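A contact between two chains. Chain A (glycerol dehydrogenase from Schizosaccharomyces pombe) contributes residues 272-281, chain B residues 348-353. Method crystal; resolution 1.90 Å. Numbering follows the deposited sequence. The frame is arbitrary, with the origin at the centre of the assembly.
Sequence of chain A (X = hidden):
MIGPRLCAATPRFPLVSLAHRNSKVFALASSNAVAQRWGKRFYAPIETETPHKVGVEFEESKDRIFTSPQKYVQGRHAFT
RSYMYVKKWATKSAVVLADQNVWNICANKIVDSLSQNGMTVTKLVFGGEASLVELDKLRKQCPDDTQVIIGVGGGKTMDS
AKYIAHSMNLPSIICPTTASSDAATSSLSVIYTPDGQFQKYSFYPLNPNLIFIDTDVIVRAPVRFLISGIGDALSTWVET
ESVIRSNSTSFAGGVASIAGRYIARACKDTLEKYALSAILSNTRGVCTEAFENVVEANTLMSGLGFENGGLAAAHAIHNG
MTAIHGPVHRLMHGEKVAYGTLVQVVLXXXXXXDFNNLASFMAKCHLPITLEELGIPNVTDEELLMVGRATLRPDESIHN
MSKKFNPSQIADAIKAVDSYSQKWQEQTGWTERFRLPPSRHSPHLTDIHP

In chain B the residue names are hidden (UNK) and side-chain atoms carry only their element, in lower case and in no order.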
# COMPACT_ATOMS: atom_id res chain seq x y z
N GLU A 272 -19.18 13.49 3.30
CA GLU A 272 -17.82 13.40 3.79
C GLU A 272 -16.95 14.53 3.23
O GLU A 272 -16.19 15.17 3.96
CB GLU A 272 -17.22 12.04 3.40
CG GLU A 272 -15.72 11.91 3.61
CD GLU A 272 -15.31 12.12 5.06
OE1 GLU A 272 -15.99 11.56 5.95
OE2 GLU A 272 -14.31 12.84 5.31
N LYS A 273 -17.10 14.80 1.94
CA LYS A 273 -16.31 15.84 1.29
C LYS A 273 -16.80 17.26 1.47
O LYS A 273 -15.99 18.18 1.61
CB LYS A 273 -16.23 15.58 -0.21
CG LYS A 273 -15.54 14.31 -0.63
CD LYS A 273 -15.66 14.15 -2.14
CE LYS A 273 -14.92 12.92 -2.64
NZ LYS A 273 -15.06 12.82 -4.12
N TYR A 274 -18.12 17.44 1.48
CA TYR A 274 -18.70 18.79 1.52
C TYR A 274 -19.61 19.24 2.66
O TYR A 274 -19.99 20.41 2.70
CB TYR A 274 -19.45 19.02 0.20
CG TYR A 274 -18.59 18.79 -1.02
CD1 TYR A 274 -17.62 19.72 -1.39
CD2 TYR A 274 -18.74 17.63 -1.79
CE1 TYR A 274 -16.81 19.50 -2.51
CE2 TYR A 274 -17.93 17.41 -2.91
CZ TYR A 274 -16.97 18.35 -3.26
OH TYR A 274 -16.16 18.15 -4.35
N ALA A 275 -19.98 18.34 3.57
CA ALA A 275 -20.87 18.73 4.65
C ALA A 275 -20.42 19.98 5.41
O ALA A 275 -21.21 20.92 5.59
CB ALA A 275 -21.04 17.56 5.63
N LEU A 276 -19.17 20.01 5.87
CA LEU A 276 -18.70 21.17 6.63
C LEU A 276 -18.58 22.44 5.80
O LEU A 276 -18.87 23.53 6.30
CB LEU A 276 -17.37 20.87 7.33
CG LEU A 276 -16.75 22.02 8.13
CD1 LEU A 276 -17.77 22.66 9.07
CD2 LEU A 276 -15.55 21.49 8.92
N SER A 277 -18.17 22.33 4.54
CA SER A 277 -18.06 23.52 3.72
C SER A 277 -19.45 24.06 3.36
O SER A 277 -19.63 25.27 3.21
CB SER A 277 -17.21 23.26 2.46
OG SER A 277 -17.55 22.06 1.80
N ALA A 278 -20.43 23.17 3.25
CA ALA A 278 -21.80 23.59 2.96
C ALA A 278 -22.32 24.33 4.19
O ALA A 278 -22.99 25.35 4.08
CB ALA A 278 -22.69 22.38 2.67
N ILE A 279 -22.00 23.81 5.37
CA ILE A 279 -22.43 24.44 6.61
C ILE A 279 -21.83 25.84 6.71
O ILE A 279 -22.54 26.81 6.98
CB ILE A 279 -22.01 23.60 7.84
CG1 ILE A 279 -22.83 22.31 7.89
CG2 ILE A 279 -22.19 24.42 9.12
CD1 ILE A 279 -22.37 21.32 8.95
N LEU A 280 -20.53 25.95 6.50
CA LEU A 280 -19.87 27.25 6.55
C LEU A 280 -20.48 28.18 5.50
O LEU A 280 -20.72 29.36 5.77
CB LEU A 280 -18.36 27.09 6.32
CG LEU A 280 -17.62 26.34 7.44
CD1 LEU A 280 -16.20 26.03 7.00
CD2 LEU A 280 -17.61 27.19 8.71
N SER A 281 -20.72 27.65 4.31
CA SER A 281 -21.31 28.44 3.24
C SER A 281 -22.68 28.97 3.64
O SER A 281 -22.97 30.16 3.48
CB SER A 281 -21.46 27.58 1.97
OG SER A 281 -20.19 27.27 1.41
N UNK B 348 -13.35 25.55 -8.14
CA UNK B 348 -13.12 24.22 -8.69
C UNK B 348 -13.84 23.15 -7.85
O UNK B 348 -13.87 21.98 -8.21
c UNK B 348 -10.93 24.59 -9.95
o UNK B 348 -9.25 22.90 -9.93
c UNK B 348 -9.50 24.10 -10.14
o UNK B 348 -8.64 24.91 -10.52
c UNK B 348 -11.62 23.91 -8.77
N UNK B 349 -14.41 23.59 -6.73
CA UNK B 349 -15.17 22.71 -5.84
C UNK B 349 -14.35 21.59 -5.19
O UNK B 349 -14.82 20.45 -5.11
o UNK B 349 -18.06 20.56 -6.02
c UNK B 349 -17.44 21.60 -5.69
c UNK B 349 -16.35 22.10 -6.61
o UNK B 349 -17.71 22.25 -4.66
N UNK B 350 -13.14 21.89 -4.75
CA UNK B 350 -12.32 20.87 -4.09
C UNK B 350 -12.95 20.55 -2.74
O UNK B 350 -13.55 21.42 -2.12
c UNK B 350 -7.68 21.94 -3.77
c UNK B 350 -5.89 22.37 -5.38
c UNK B 350 -8.58 21.84 -4.84
c UNK B 350 -6.33 22.21 -4.05
n UNK B 350 -9.17 21.86 -7.00
c UNK B 350 -6.75 22.27 -6.44
c UNK B 350 -10.91 21.40 -3.78
c UNK B 350 -9.98 21.59 -4.93
c UNK B 350 -10.30 21.60 -6.26
c UNK B 350 -8.10 22.01 -6.16
N UNK B 351 -12.84 19.29 -2.29
CA UNK B 351 -13.41 18.94 -0.99
C UNK B 351 -12.73 19.84 0.05
O UNK B 351 -11.59 20.27 -0.15
c UNK B 351 -13.11 16.97 -2.24
c UNK B 351 -12.42 18.08 -3.03
c UNK B 351 -13.01 17.47 -0.83
N UNK B 352 -13.41 20.13 1.16
CA UNK B 352 -12.83 21.00 2.17
C UNK B 352 -11.45 20.55 2.67
O UNK B 352 -10.59 21.37 2.95
c UNK B 352 -13.34 22.19 4.39
c UNK B 352 -13.15 23.56 3.73
c UNK B 352 -13.79 21.17 3.35
c UNK B 352 -14.36 22.27 5.50
N UNK B 353 -11.25 19.24 2.79
CA UNK B 353 -9.96 18.74 3.26
C UNK B 353 -8.83 19.19 2.34
O UNK B 353 -7.74 19.54 2.81
o UNK B 353 -7.77 14.46 4.33
c UNK B 353 -9.99 17.21 3.35
c UNK B 353 -8.69 16.60 3.84
c UNK B 353 -8.78 15.09 3.96
o UNK B 353 -9.87 14.53 3.69
O HOH W 1 -15.58 22.26 -0.27
O HOH W 2 -13.39 17.41 2.80

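Position 348 carries five side-chain atoms, three carbons in a row with two oxygens on the third. It makes no contact with the chain A stretch. The residue is Glu B348.

Position 349 has four side-chain atoms: two carbons, the second bearing two oxygens. The carboxylate sits one carbon closer to the backbone than in Glu B348. Phi is positive (63°), and the residue leaves a helix in a Schellman motif. Its backbone O accepts a hydrogen bond from Tyr A274 OH at 2.8 Å, near the plane of the tyrosine ring. This is Asp B349. Its OD1 lies 3.5 Å from Tyr A274 OH and is hydrogen-bonded elsewhere in the structure.

Position 350 shows one carbon followed by fused five- and six-membered rings holding eight carbons and one nitrogen. Only tryptophan has this pattern, so the residue is Trp B350. CA-to-CB points away from chain A, and NE1 donates to Glu B348 OE1 at 3.1 Å. The backbone still faces the partner: Trp B350 O accepts from water 1 at 2.9 Å, and that water is 2.9 Å from Ser A277 OG.

Position 351 has three side-chain carbons that close a ring onto the backbone N. Its CB lies 3.8 Å from Lys A273 CB, and its CA is 3.8 Å from Tyr A274 CE1. The closed ring identifies Pro B351. It occupies the N-cap position of the next helix, and its CG packs 4.2 Å from Tyr A274 CZ.

Position 352 has four carbons, forked at the second. CA-to-CB points toward the chain A helix, and a terminal carbon of 352 lies 3.6 Å from Leu A276 CG. A fork at the first would suggest isoleucine; here it is Leu B352. That carbon is CD2, also 4.4 Å from Leu A280 CD1. The backbone N donates to Lys A273 O at 3.3 Å.

Position 353 has three carbons, the third with two oxygens, in an extended chain. It makes no direct contact with the chain A stretch. The residue is Glu B353. Its N donates to water 2 at 2.8 Å, and that water donates to Lys A273 O at 3.0 Å.

The contact joins a helix of chain A to a turn and helix start of chain B. The helix is kinked where the N of Leu A276 and of Ser A277 has no bond to the turn before, and Lys A273 O is taken up by Leu B352 N and water 2. Tyr A274 anchors the turn through its hydroxyl. Leu B352 packs against Leu A276 and Leu A280, and has the largest covered area of the two stretches. The Pro B351 ring adds a contact with Tyr A274.

Chain B (348-353) EDWPLE
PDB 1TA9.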